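Local coordinates for protein putative exonuclease (Eubacterium rectale, PDB 3L0A) that probably acts as a hydrolase, perhaps a nuclease, of the PDDEXK superfamily and binds a zinc ion, at residues 59-64 / 72-77; 63-68 / 100-105; 91-96 / 196-201; 108-113 / 190-195; 145-150 / 162-167. All coordinates share one frame; numbering follows the deposited sequence.

Contact 1 (59-64 / 72-77); sequences GSYVDS and QFKKDN
A helical hairpin sets Phe73 of helix 70-76 against Ser60, Tyr61 and Ser64 of helix 54-67. The two segments run roughly antiparallel, at 148°, with their axes 10.3 Å apart. Phe73 carries most of the contact. Its CG is anti to the backbone N (chi1 -176°), and this sends the ring across to the backbone of the facing helix. One ring face lies over Tyr61 CA, which is 4.3 Å from the Phe73 centroid, a CH-pi contact. Ser60 CB reaches Phe73 CE1 at 3.5 Å. The Tyr61 and Phe73 side chains cross at about a right angle, and Phe73 CE2 lies at the Tyr61 ring edge, near its plane. The link is very short, as in a tight alpha-alpha hairpin. In it, Ser69 hydrogen-bonds Ser64 OG, and this hydroxyl lies 3.5 Å from Phe73 CB. On the opposite face of the Phe73 ring, Asn77 ND2 sits 3.1 Å above the ring plane, over the centre. Asn77 ND2 donates to Phe73 O at 2.6 Å, which fixes the amide where the helix ends. With an alanine in place of Phe73, the hairpin would probably be left with a gap, and the Asn77 amide would lose the ring it lies on. The extended Lys74 chain runs at a slant to Tyr61 and brings Lys74 CE to 3.4 Å from Tyr61 OH. That hydroxyl is hydrogen-bonded to Glu95 of helix 89-102.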
# COMPACT_ATOMS: atom_id res chain seq x y z
N GLY A 59 -0.94 6.13 21.10
CA GLY A 59 -1.74 7.20 21.66
C GLY A 59 -1.94 7.16 23.16
O GLY A 59 -1.88 8.23 23.77
N SER A 60 -2.19 5.99 23.76
CA SER A 60 -2.31 5.93 25.24
C SER A 60 -0.94 6.17 25.97
O SER A 60 -0.89 6.66 27.14
CB SER A 60 -2.91 4.60 25.76
OG SER A 60 -4.32 4.51 25.58
N TYR A 61 0.15 5.84 25.29
CA TYR A 61 1.48 6.00 25.87
C TYR A 61 1.71 7.48 26.10
O TYR A 61 2.18 7.89 27.16
CB TYR A 61 2.55 5.45 24.90
CG TYR A 61 3.98 5.44 25.42
CD1 TYR A 61 4.82 6.54 25.26
CD2 TYR A 61 4.52 4.32 26.03
CE1 TYR A 61 6.15 6.51 25.68
CE2 TYR A 61 5.84 4.28 26.45
CZ TYR A 61 6.65 5.38 26.29
OH TYR A 61 7.96 5.33 26.75
N VAL A 62 1.34 8.25 25.08
CA VAL A 62 1.47 9.68 25.11
C VAL A 62 0.51 10.29 26.12
O VAL A 62 0.94 11.20 26.87
CB VAL A 62 1.26 10.29 23.72
CG1 VAL A 62 1.25 11.76 23.84
CG2 VAL A 62 2.36 9.79 22.71
N ASP A 63 -0.74 9.83 26.18
CA ASP A 63 -1.67 10.32 27.25
C ASP A 63 -1.05 10.11 28.61
O ASP A 63 -1.02 10.99 29.49
CB ASP A 63 -2.98 9.53 27.28
CG ASP A 63 -3.97 9.99 26.28
OD1 ASP A 63 -3.90 11.15 25.85
OD2 ASP A 63 -4.84 9.17 25.92
N SER A 64 -0.56 8.90 28.79
CA SER A 64 0.03 8.54 30.04
C SER A 64 1.25 9.40 30.41
O SER A 64 1.45 9.70 31.59
CB SER A 64 0.39 7.08 30.09
OG SER A 64 0.55 6.77 31.46
N GLN A 72 3.06 3.10 35.35
CA GLN A 72 2.01 2.12 35.48
C GLN A 72 1.48 1.72 34.14
O GLN A 72 1.12 0.57 33.98
CB GLN A 72 0.86 2.63 36.37
CG GLN A 72 -0.10 1.49 36.82
CD GLN A 72 0.60 0.34 37.61
OE1 GLN A 72 1.31 0.58 38.61
NE2 GLN A 72 0.41 -0.91 37.14
N PHE A 73 1.46 2.62 33.17
CA PHE A 73 1.09 2.19 31.82
C PHE A 73 2.02 1.08 31.30
O PHE A 73 1.57 0.06 30.70
CB PHE A 73 1.13 3.35 30.85
CG PHE A 73 0.66 2.98 29.49
CD1 PHE A 73 -0.68 2.91 29.21
CD2 PHE A 73 1.56 2.70 28.49
CE1 PHE A 73 -1.12 2.55 27.95
CE2 PHE A 73 1.12 2.36 27.22
CZ PHE A 73 -0.23 2.28 26.95
N LYS A 74 3.31 1.28 31.51
CA LYS A 74 4.29 0.34 31.03
C LYS A 74 4.13 -1.01 31.72
O LYS A 74 4.24 -2.06 31.10
CB LYS A 74 5.67 0.91 31.26
CG LYS A 74 6.03 1.95 30.23
CD LYS A 74 7.32 2.63 30.59
CE LYS A 74 8.00 3.25 29.39
NZ LYS A 74 9.13 4.13 29.84
N LYS A 75 3.87 -0.97 33.02
CA LYS A 75 3.61 -2.18 33.78
C LYS A 75 2.39 -2.94 33.25
O LYS A 75 2.44 -4.16 33.10
CB LYS A 75 3.47 -1.86 35.29
CG LYS A 75 4.81 -1.84 36.04
CD LYS A 75 4.75 -0.99 37.31
CE LYS A 75 5.96 -1.16 38.24
NZ LYS A 75 6.04 -0.07 39.30
N ASP A 76 1.33 -2.22 32.91
CA ASP A 76 0.08 -2.87 32.50
C ASP A 76 0.08 -3.36 31.06
O ASP A 76 -0.83 -4.08 30.67
CB ASP A 76 -1.13 -1.94 32.64
CG ASP A 76 -1.45 -1.58 34.07
OD1 ASP A 76 -1.17 -2.36 35.01
OD2 ASP A 76 -2.01 -0.47 34.26
N ASN A 77 1.06 -2.91 30.26
CA ASN A 77 1.15 -3.18 28.81
C ASN A 77 2.56 -3.66 28.34
O ASN A 77 3.22 -3.04 27.48
CB ASN A 77 0.79 -1.93 28.01
CG ASN A 77 -0.57 -1.34 28.37
OD1 ASN A 77 -1.58 -1.73 27.81
ND2 ASN A 77 -0.58 -0.33 29.27

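Contact 2 (63-68 / 100-105); sequences DSYFEG and RIERDE
Tyr65 and Glu102 reach toward each other from the ends of helices 54-67 and 89-102. Tyr65 CG is anti to its own backbone N (chi1 173°), and this carries the phenol out toward the other helix. Glu102 starts beside its backbone N and is extended beyond CG. The two side chains come from opposite directions. Tyr65 OH donates to Glu102 OE2 at 2.7 Å. The oxygen lies at the ring edge, in the ring plane, and is met on its syn side, 31° out of the carboxylate plane. The ring and carboxylate planes are steeply inclined to each other.

Phe66 and Ile101 make the apolar half of the contact, with Phe66 CZ 4.1 Å from Ile101 CG2. Phe66 CG is anti to the carbonyl carbon (chi1 -68°), and this turns the ring end to the isoleucine. Tyr65 CD2 lies over the centre of one Phe66 face, 3.9 Å above the ring plane. Met108 of helix 105-110 packs on both Phe66 and Ile101, and nearby Arg100 bonds to the second subunit. The contact thus pairs an apolar touch with one charged hydrogen bond, and the phenol probably helps to stabilise the ionised form of Glu102.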
# COMPACT_ATOMS: atom_id res chain seq x y z
N ASP A 63 -0.74 9.83 26.18
CA ASP A 63 -1.67 10.32 27.25
C ASP A 63 -1.05 10.11 28.61
O ASP A 63 -1.02 10.99 29.49
CB ASP A 63 -2.98 9.53 27.28
CG ASP A 63 -3.97 9.99 26.28
OD1 ASP A 63 -3.90 11.15 25.85
OD2 ASP A 63 -4.84 9.17 25.92
N SER A 64 -0.56 8.90 28.79
CA SER A 64 0.03 8.54 30.04
C SER A 64 1.25 9.40 30.41
O SER A 64 1.45 9.70 31.59
CB SER A 64 0.39 7.08 30.09
OG SER A 64 0.55 6.77 31.46
N TYR A 65 2.06 9.77 29.42
CA TYR A 65 3.19 10.69 29.68
C TYR A 65 2.66 11.99 30.30
O TYR A 65 3.15 12.40 31.36
CB TYR A 65 4.04 10.99 28.44
CG TYR A 65 5.07 12.05 28.70
CD1 TYR A 65 6.22 11.77 29.38
CD2 TYR A 65 4.84 13.35 28.34
CE1 TYR A 65 7.13 12.75 29.66
CE2 TYR A 65 5.72 14.31 28.61
CZ TYR A 65 6.87 14.01 29.28
OH TYR A 65 7.76 14.97 29.55
N PHE A 66 1.64 12.60 29.69
CA PHE A 66 1.15 13.89 30.19
C PHE A 66 0.42 13.84 31.54
O PHE A 66 0.45 14.84 32.28
CB PHE A 66 0.32 14.59 29.13
CG PHE A 66 1.13 15.04 27.96
CD1 PHE A 66 1.87 16.19 28.01
CD2 PHE A 66 1.18 14.32 26.80
CE1 PHE A 66 2.62 16.61 26.91
CE2 PHE A 66 1.94 14.75 25.71
CZ PHE A 66 2.65 15.88 25.78
N GLU A 67 -0.18 12.69 31.87
CA GLU A 67 -0.88 12.47 33.15
C GLU A 67 0.07 12.10 34.29
O GLU A 67 -0.30 12.21 35.47
CB GLU A 67 -1.98 11.38 32.97
CG GLU A 67 -2.81 10.94 34.20
CD GLU A 67 -3.83 9.82 33.87
OE1 GLU A 67 -3.48 8.85 33.16
OE2 GLU A 67 -5.00 9.91 34.34
N GLY A 68 1.30 11.69 33.95
CA GLY A 68 2.28 11.25 34.96
C GLY A 68 1.94 9.87 35.49
O GLY A 68 2.12 9.57 36.67
N ARG A 100 8.94 16.65 20.48
CA ARG A 100 8.62 17.62 19.44
C ARG A 100 7.54 18.61 19.89
O ARG A 100 7.67 19.83 19.69
CB ARG A 100 8.24 16.92 18.15
CG ARG A 100 7.81 17.90 17.05
CD ARG A 100 8.93 18.87 16.76
NE ARG A 100 8.62 19.83 15.72
CZ ARG A 100 8.35 21.13 15.91
NH1 ARG A 100 8.27 21.70 17.11
NH2 ARG A 100 8.13 21.88 14.87
N ILE A 101 6.50 18.06 20.51
CA ILE A 101 5.42 18.83 21.18
C ILE A 101 5.98 19.72 22.27
O ILE A 101 5.63 20.89 22.41
CB ILE A 101 4.41 17.84 21.83
CG1 ILE A 101 3.53 17.17 20.77
CG2 ILE A 101 3.54 18.50 22.82
CD1 ILE A 101 2.67 15.92 21.33
N GLU A 102 6.88 19.17 23.08
CA GLU A 102 7.35 19.90 24.24
C GLU A 102 8.16 21.12 23.89
O GLU A 102 8.18 22.05 24.64
CB GLU A 102 8.15 19.00 25.17
CG GLU A 102 7.25 18.19 26.06
CD GLU A 102 7.98 17.44 27.15
OE1 GLU A 102 9.11 16.95 26.93
OE2 GLU A 102 7.39 17.33 28.23
N ARG A 103 8.83 21.15 22.75
CA ARG A 103 9.60 22.34 22.39
C ARG A 103 8.78 23.48 21.72
O ARG A 103 9.35 24.53 21.34
CB ARG A 103 10.84 21.96 21.58
CG ARG A 103 10.67 21.58 20.16
CD ARG A 103 12.05 21.21 19.58
NE ARG A 103 11.93 20.76 18.19
CZ ARG A 103 11.76 21.55 17.12
NH1 ARG A 103 11.71 22.87 17.25
NH2 ARG A 103 11.67 21.01 15.91
N ASP A 104 7.45 23.28 21.59
CA ASP A 104 6.51 24.32 21.12
C ASP A 104 5.65 24.94 22.25
O ASP A 104 4.70 24.34 22.73
CB ASP A 104 5.60 23.71 20.02
CG ASP A 104 4.82 24.79 19.22
OD1 ASP A 104 5.39 25.31 18.25
OD2 ASP A 104 3.66 25.11 19.59
N GLU A 105 5.98 26.17 22.66
CA GLU A 105 5.25 26.84 23.75
C GLU A 105 3.76 26.94 23.50
O GLU A 105 2.96 26.71 24.41
CB GLU A 105 5.80 28.25 24.01
CG GLU A 105 7.19 28.27 24.63
CD GLU A 105 7.54 29.62 25.29
OE1 GLU A 105 6.82 30.62 25.05
OE2 GLU A 105 8.53 29.65 26.07

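Contact 3 (91-96 / 196-201); sequences FKQAEE and ATKQTE
Gln93 of helix 89-102 meets Lys198 where strand 191-197 runs out into a loop. Ala196 is still in the strand. It makes backbone hydrogen bonds to Lys145 and Met147 of the neighbouring strand 140-147. Thr197 ends the strand, and the chain then turns past the helix.

Lys198 makes the main contact. Here the two backbones come nearest, with Gln93 CA 7.5 Å from Lys198 CA. Lys198 O lies 2.9 Å from Gln93 NE2. The other end of the amide sits beside the lysine side chain, with Gln93 OE1 3.6 Å from Lys198 CB and 3.8 Å from Lys198 CG. The glutamine amide therefore meets Lys198 twice, with its nitrogen at the backbone and its oxygen at the first carbons of the side chain. The two side chains cross at about a right angle. Gln93 gets there with its CG anti to the backbone N (chi1 -180°) and an extended chain, which puts the amide a full side-chain length from the helix. The Lys198 chain bends at chi3 and chi4, which takes its amine away from Gln93. The contact joins the helical layer to the mixed sheet of this PDDEXK-like domain, at the surface and at the end of one strand.

Gln199 follows, with Gln199 O 4.0 Å from Gln93 NE2. Its CB points away from the helix. Farther on, Glu201 is gripped through its backbone by the second subunit: its N donates to Asp245 OD1 and its O accepts from Arg248 NE, both of that subunit.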
# COMPACT_ATOMS: atom_id res chain seq x y z
N PHE A 91 7.07 3.02 19.75
CA PHE A 91 7.14 3.74 21.02
C PHE A 91 8.39 4.60 21.17
O PHE A 91 8.31 5.68 21.71
CB PHE A 91 6.93 2.78 22.18
CG PHE A 91 5.69 2.00 22.02
CD1 PHE A 91 4.49 2.52 22.46
CD2 PHE A 91 5.70 0.82 21.32
CE1 PHE A 91 3.34 1.85 22.26
CE2 PHE A 91 4.52 0.11 21.11
CZ PHE A 91 3.35 0.61 21.57
N LYS A 92 9.53 4.16 20.63
CA LYS A 92 10.67 5.05 20.54
C LYS A 92 10.29 6.27 19.68
O LYS A 92 10.72 7.39 19.98
CB LYS A 92 11.91 4.33 19.99
CG LYS A 92 12.57 3.28 20.94
CD LYS A 92 13.58 2.39 20.16
CE LYS A 92 14.61 1.59 21.02
NZ LYS A 92 15.94 2.32 21.19
N GLN A 93 9.48 6.10 18.63
CA GLN A 93 8.94 7.25 17.92
C GLN A 93 7.94 8.08 18.76
O GLN A 93 7.98 9.31 18.73
CB GLN A 93 8.23 6.83 16.65
CG GLN A 93 7.65 8.02 15.85
CD GLN A 93 6.93 7.52 14.60
OE1 GLN A 93 5.96 6.75 14.66
NE2 GLN A 93 7.43 7.94 13.46
N ALA A 94 7.02 7.42 19.49
CA ALA A 94 6.17 8.16 20.45
C ALA A 94 6.99 9.14 21.29
O ALA A 94 6.59 10.29 21.45
CB ALA A 94 5.44 7.21 21.36
N GLU A 95 8.13 8.73 21.84
CA GLU A 95 8.92 9.70 22.63
C GLU A 95 9.45 10.81 21.75
O GLU A 95 9.59 11.95 22.21
CB GLU A 95 10.05 9.02 23.45
CG GLU A 95 9.46 7.87 24.31
CD GLU A 95 10.33 7.47 25.54
OE1 GLU A 95 11.55 7.64 25.52
OE2 GLU A 95 9.76 6.95 26.51
N GLU A 96 9.74 10.51 20.49
CA GLU A 96 10.19 11.54 19.55
C GLU A 96 9.11 12.59 19.35
O GLU A 96 9.38 13.80 19.31
CB GLU A 96 10.61 10.96 18.18
CG GLU A 96 12.12 10.59 18.09
CD GLU A 96 12.51 9.86 16.78
OE1 GLU A 96 11.62 9.52 15.94
OE2 GLU A 96 13.73 9.60 16.60
N ALA A 196 -0.61 15.64 16.47
CA ALA A 196 0.78 15.38 16.09
C ALA A 196 0.77 14.15 15.23
O ALA A 196 -0.06 13.29 15.42
CB ALA A 196 1.66 15.18 17.30
N THR A 197 1.69 14.08 14.26
CA THR A 197 1.73 12.95 13.37
C THR A 197 2.97 12.10 13.51
O THR A 197 4.00 12.51 14.07
CB THR A 197 1.65 13.40 11.96
OG1 THR A 197 2.85 14.11 11.64
CG2 THR A 197 0.48 14.34 11.77
N LYS A 198 2.84 10.89 12.99
CA LYS A 198 3.89 9.91 12.99
C LYS A 198 4.78 10.00 11.77
O LYS A 198 5.52 9.12 11.56
CB LYS A 198 3.27 8.52 13.11
CG LYS A 198 2.48 8.37 14.43
CD LYS A 198 1.77 6.99 14.62
CE LYS A 198 0.49 6.85 13.83
NZ LYS A 198 -0.50 6.00 14.54
N GLN A 199 4.73 11.09 11.00
CA GLN A 199 5.63 11.28 9.87
C GLN A 199 7.00 11.36 10.47
O GLN A 199 7.15 11.48 11.69
CB GLN A 199 5.29 12.54 9.07
CG GLN A 199 4.02 12.47 8.20
CD GLN A 199 3.20 13.79 8.21
OE1 GLN A 199 2.67 14.17 9.24
NE2 GLN A 199 3.09 14.46 7.07
N THR A 200 8.02 11.33 9.63
CA THR A 200 9.40 11.26 10.12
C THR A 200 9.93 12.56 10.80
O THR A 200 10.77 12.48 11.69
CB THR A 200 10.38 10.67 9.03
OG1 THR A 200 11.61 11.40 9.08
CG2 THR A 200 9.75 10.64 7.58
N GLU A 201 9.49 13.74 10.34
CA GLU A 201 9.43 14.94 11.18
C GLU A 201 7.95 15.13 11.44
O GLU A 201 7.19 15.35 10.52
CB GLU A 201 9.97 16.16 10.46
CG GLU A 201 11.49 16.23 10.43
CD GLU A 201 12.09 16.52 11.77
OE1 GLU A 201 11.40 17.11 12.64
OE2 GLU A 201 13.27 16.18 11.95

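Contact 4 (108-113 / 190-195); sequences MKYMSG and PFFIAG
An edge-to-face aromatic pair, Tyr110 on Phe192, joins the end of helix 105-110 to strand 191-197 of the mixed sheet. In this alpha/beta, PDDEXK-like domain the helix end lies against one face of the sheet. The edge of the Tyr110 ring points at the face of Phe192, with centroids 4.9 Å apart and planes at 68°. This is a T-shaped stack. Tyr110 CE2 does the touching. It sits over the centre of the Phe192 ring, 3.5 Å above the plane, and Tyr110 CE2 is 3.6 Å from Phe192 CG. Tyr110 CG is anti to its carbonyl carbon (chi1 -77°), and this turns the ring toward the strand.

The phenol oxygen bonds to Tyr106 OH of the same helix, which helps to hold the Tyr110 ring in place. Ile206 of strand 204-209 packs on both Tyr110 and Phe192. Pro256 of the second subunit also touches both rings, so the pair lies at the subunit interface. A polyether, probably from the crystallisation liquor, lies close to Tyr110.

Past the helix, Ser112 OG donates to Lys109 O at 2.7 Å and helps to hold the turn. Met111, a selenomethionine, has a chain bent at chi2 and chi3. The bend brings its selenium back to the strand, where Met111 SE lies 4.2 Å from Ala194 CB.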
# COMPACT_ATOMS: atom_id res chain seq x y z
N MSE A 108 2.14 23.60 23.88
CA MSE A 108 2.13 23.27 25.33
C MSE A 108 1.07 24.09 26.11
O MSE A 108 0.62 23.66 27.14
CB MSE A 108 3.52 23.40 25.99
CG MSE A 108 4.49 22.28 25.66
SE MSE A 108 3.79 20.52 25.91
CE MSE A 108 4.00 20.40 27.81
N LYS A 109 0.64 25.24 25.63
CA LYS A 109 -0.37 25.97 26.39
C LYS A 109 -1.71 25.26 26.33
O LYS A 109 -2.48 25.32 27.27
CB LYS A 109 -0.54 27.41 25.91
CG LYS A 109 0.63 28.34 26.19
CD LYS A 109 0.56 29.56 25.22
CE LYS A 109 1.60 30.69 25.52
NZ LYS A 109 1.67 31.67 24.37
N TYR A 110 -2.01 24.60 25.22
CA TYR A 110 -3.30 23.92 25.11
C TYR A 110 -3.28 22.63 25.94
O TYR A 110 -4.34 22.12 26.37
CB TYR A 110 -3.66 23.64 23.67
CG TYR A 110 -4.15 24.82 22.94
CD1 TYR A 110 -3.27 25.80 22.52
CD2 TYR A 110 -5.50 24.98 22.65
CE1 TYR A 110 -3.72 26.92 21.84
CE2 TYR A 110 -5.96 26.11 21.96
CZ TYR A 110 -5.06 27.08 21.57
OH TYR A 110 -5.49 28.21 20.90
N MSE A 111 -2.07 22.12 26.17
CA MSE A 111 -1.91 20.92 26.94
C MSE A 111 -1.82 21.24 28.42
O MSE A 111 -1.62 20.34 29.22
CB MSE A 111 -0.65 20.17 26.50
CG MSE A 111 -0.73 19.69 25.11
SE MSE A 111 -2.20 18.40 24.86
CE MSE A 111 -1.97 17.17 26.35
N SER A 112 -2.01 22.49 28.83
CA SER A 112 -1.71 22.85 30.24
C SER A 112 -2.92 22.67 31.19
O SER A 112 -2.81 22.96 32.39
CB SER A 112 -1.14 24.27 30.34
OG SER A 112 -2.07 25.25 29.93
N GLY A 113 -4.05 22.17 30.70
CA GLY A 113 -5.25 22.05 31.55
C GLY A 113 -5.21 20.84 32.48
O GLY A 113 -4.28 20.01 32.43
N PRO A 190 -15.03 26.24 23.57
CA PRO A 190 -14.49 25.81 22.28
C PRO A 190 -13.70 24.50 22.37
O PRO A 190 -13.13 24.17 23.43
CB PRO A 190 -13.57 26.98 21.89
CG PRO A 190 -13.18 27.59 23.13
CD PRO A 190 -14.32 27.43 24.07
N PHE A 191 -13.66 23.76 21.25
CA PHE A 191 -13.03 22.47 21.19
C PHE A 191 -11.89 22.53 20.19
O PHE A 191 -12.07 22.97 19.04
CB PHE A 191 -14.06 21.41 20.79
CG PHE A 191 -13.51 20.02 20.77
CD1 PHE A 191 -13.31 19.33 21.95
CD2 PHE A 191 -13.22 19.39 19.57
CE1 PHE A 191 -12.77 18.05 21.95
CE2 PHE A 191 -12.70 18.12 19.55
CZ PHE A 191 -12.49 17.44 20.75
N PHE A 192 -10.71 22.11 20.66
CA PHE A 192 -9.48 22.03 19.90
C PHE A 192 -8.91 20.61 19.94
O PHE A 192 -8.89 19.97 21.00
CB PHE A 192 -8.44 22.94 20.51
CG PHE A 192 -8.84 24.39 20.56
CD1 PHE A 192 -9.51 24.90 21.67
CD2 PHE A 192 -8.52 25.26 19.52
CE1 PHE A 192 -9.88 26.25 21.73
CE2 PHE A 192 -8.85 26.63 19.59
CZ PHE A 192 -9.54 27.11 20.70
N ILE A 193 -8.46 20.14 18.79
CA ILE A 193 -7.64 18.94 18.67
C ILE A 193 -6.19 19.35 18.60
O ILE A 193 -5.81 20.22 17.80
CB ILE A 193 -8.03 18.13 17.42
CG1 ILE A 193 -9.42 17.50 17.65
CG2 ILE A 193 -6.99 17.06 17.13
CD1 ILE A 193 -10.13 17.05 16.38
N ALA A 194 -5.38 18.79 19.48
CA ALA A 194 -3.96 19.08 19.48
C ALA A 194 -3.34 17.89 18.75
O ALA A 194 -3.10 16.84 19.35
CB ALA A 194 -3.42 19.21 20.93
N GLY A 195 -3.13 18.03 17.45
CA GLY A 195 -2.65 16.94 16.64
C GLY A 195 -1.15 16.87 16.43
O GLY A 195 -0.49 17.92 16.19

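Contact 5 (145-150 / 162-167); sequences KVMASI and LDFVRY
Phe164, Met147 and Ile150 make this contact between the end of strand 140-147 and the short helix 164-167. Met147 is a selenomethionine, and its selenium lies over one face of the Phe164 ring. Met147 SE is 3.6 Å from the Phe164 ring centroid, only 16° off the normal, a Met-aromatic contact. The nearest ring atom is Phe164 CE1, 3.4 Å from Met147 SE. Met147 CG sits between the backbone N and the carbonyl carbon (chi1 71°), and a bend at chi3 lays both SE and CE against the ring. Val165 CG2 lies over the opposite face of the Phe164 ring, 3.9 Å above its plane, so the ring is sandwiched.

Ile150 adds a polar and an apolar touch. Ile150 CG2 is 4.2 Å from Phe164 CE2. Ile150 O accepts from a water at 2.7 Å, and that water accepts from Phe164 N at 2.9 Å. The water thus ties the loop after the strand to the first turn of the helix. Asp163 is the N-cap, and Asp163 OD2 accepts from Arg166 N at 2.9 Å. A leucine in place of Phe164 would probably lose the flat face under the selenium and leave Met147 more loosely held. Ile207 of strand 204-209 and Tyr170 of helix 170-185 also touch Phe164. Leu262 of the second subunit packs on both Phe164 and Ile150, and in the sheet strand 140-147 runs beside strand 191-197.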
# COMPACT_ATOMS: atom_id res chain seq x y z
N LYS A 145 -4.46 13.98 19.93
CA LYS A 145 -4.51 12.88 18.98
C LYS A 145 -3.18 12.72 18.26
O LYS A 145 -2.64 13.70 17.73
CB LYS A 145 -5.60 13.13 17.96
CG LYS A 145 -6.94 13.28 18.62
CD LYS A 145 -8.10 12.80 17.80
CE LYS A 145 -9.38 13.16 18.53
NZ LYS A 145 -9.69 12.12 19.54
N VAL A 146 -2.67 11.49 18.24
CA VAL A 146 -1.49 11.15 17.50
C VAL A 146 -1.96 10.33 16.28
O VAL A 146 -2.54 9.28 16.45
CB VAL A 146 -0.49 10.36 18.36
CG1 VAL A 146 0.70 9.91 17.48
CG2 VAL A 146 0.03 11.23 19.50
N MSE A 147 -1.76 10.84 15.07
CA MSE A 147 -2.29 10.19 13.87
C MSE A 147 -1.23 10.08 12.73
O MSE A 147 -0.13 10.62 12.87
CB MSE A 147 -3.55 10.96 13.45
CG MSE A 147 -3.27 12.33 12.89
SE MSE A 147 -4.84 13.58 12.85
CE MSE A 147 -5.01 13.91 14.71
N ALA A 148 -1.56 9.42 11.62
CA ALA A 148 -0.66 9.30 10.47
C ALA A 148 -0.49 10.63 9.75
O ALA A 148 0.64 11.02 9.35
CB ALA A 148 -1.19 8.18 9.45
N SER A 149 -1.61 11.33 9.59
CA SER A 149 -1.66 12.61 8.87
C SER A 149 -2.76 13.53 9.35
O SER A 149 -3.89 13.11 9.59
CB SER A 149 -1.89 12.37 7.36
OG SER A 149 -1.49 13.52 6.60
N ILE A 150 -2.40 14.82 9.46
CA ILE A 150 -3.34 15.92 9.65
C ILE A 150 -3.91 16.45 8.33
O ILE A 150 -5.09 16.75 8.23
CB ILE A 150 -2.61 17.11 10.35
CG1 ILE A 150 -2.29 16.75 11.82
CG2 ILE A 150 -3.42 18.35 10.24
CD1 ILE A 150 -1.33 17.73 12.51
N LEU A 162 -12.97 14.66 2.26
CA LEU A 162 -13.30 15.06 3.61
C LEU A 162 -12.03 15.16 4.48
O LEU A 162 -11.11 14.34 4.40
CB LEU A 162 -14.32 14.05 4.17
CG LEU A 162 -15.43 14.59 5.08
CD1 LEU A 162 -16.06 15.92 4.54
CD2 LEU A 162 -16.48 13.50 5.26
N ASP A 163 -11.97 16.21 5.29
CA ASP A 163 -10.89 16.40 6.26
C ASP A 163 -10.98 15.31 7.32
O ASP A 163 -12.03 14.72 7.49
CB ASP A 163 -11.09 17.73 6.98
CG ASP A 163 -12.43 17.77 7.67
OD1 ASP A 163 -13.44 18.00 6.96
OD2 ASP A 163 -12.47 17.51 8.87
N PHE A 164 -9.91 15.13 8.10
CA PHE A 164 -9.87 14.05 9.10
C PHE A 164 -10.87 14.17 10.24
O PHE A 164 -11.36 13.15 10.75
CB PHE A 164 -8.44 13.83 9.63
CG PHE A 164 -8.05 14.70 10.80
CD1 PHE A 164 -8.29 14.30 12.10
CD2 PHE A 164 -7.42 15.93 10.59
CE1 PHE A 164 -7.91 15.12 13.17
CE2 PHE A 164 -7.05 16.73 11.67
CZ PHE A 164 -7.29 16.31 12.95
N VAL A 165 -11.18 15.41 10.63
CA VAL A 165 -12.13 15.66 11.75
C VAL A 165 -13.50 15.15 11.44
O VAL A 165 -14.11 14.40 12.20
CB VAL A 165 -12.27 17.15 12.07
CG1 VAL A 165 -13.20 17.36 13.27
CG2 VAL A 165 -10.91 17.76 12.31
N ARG A 166 -14.04 15.58 10.30
CA ARG A 166 -15.35 15.08 9.91
C ARG A 166 -15.30 13.61 9.51
O ARG A 166 -16.24 12.86 9.79
CB ARG A 166 -15.93 15.92 8.79
CG ARG A 166 -16.46 17.25 9.27
CD ARG A 166 -17.09 18.02 8.14
NE ARG A 166 -16.08 18.57 7.27
CZ ARG A 166 -16.32 19.42 6.28
NH1 ARG A 166 -17.56 19.84 6.04
NH2 ARG A 166 -15.32 19.87 5.55
N TYR A 167 -14.21 13.18 8.87
CA TYR A 167 -14.14 11.77 8.40
C TYR A 167 -14.16 10.76 9.54
O TYR A 167 -14.79 9.72 9.44
CB TYR A 167 -12.91 11.54 7.49
CG TYR A 167 -12.76 10.11 6.86
CD1 TYR A 167 -12.10 9.12 7.53
CD2 TYR A 167 -13.25 9.82 5.59
CE1 TYR A 167 -11.94 7.89 7.01
CE2 TYR A 167 -13.05 8.56 5.01
CZ TYR A 167 -12.40 7.59 5.74
OH TYR A 167 -12.20 6.29 5.29
O HOH W 1 -7.39 16.01 6.99

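Overall arrangement
All five contacts lie within the one PDDEXK-like domain. Contacts 1 and 2 both start from helix 54-67, with centres 13 Å apart. Contacts 2 and 3 share helix 89-102, and their segments alternate along the chain. Contacts 3 and 4 use strand 191-197, which pairs with strand 140-147 of contact 5. Contact 5 is nested inside the loops closed by contacts 3 and 4. Val62 of contact 1 packs on Val146 of contact 5, and Ile101 of contact 2 on Ala196 of contact 3. Contacts 1 and 2 join helices to one another, while contacts 3, 4 and 5 join helices to the two strands. Contacts 2 to 5 also touch the second subunit, so this side of the fold lies at the subunit interface.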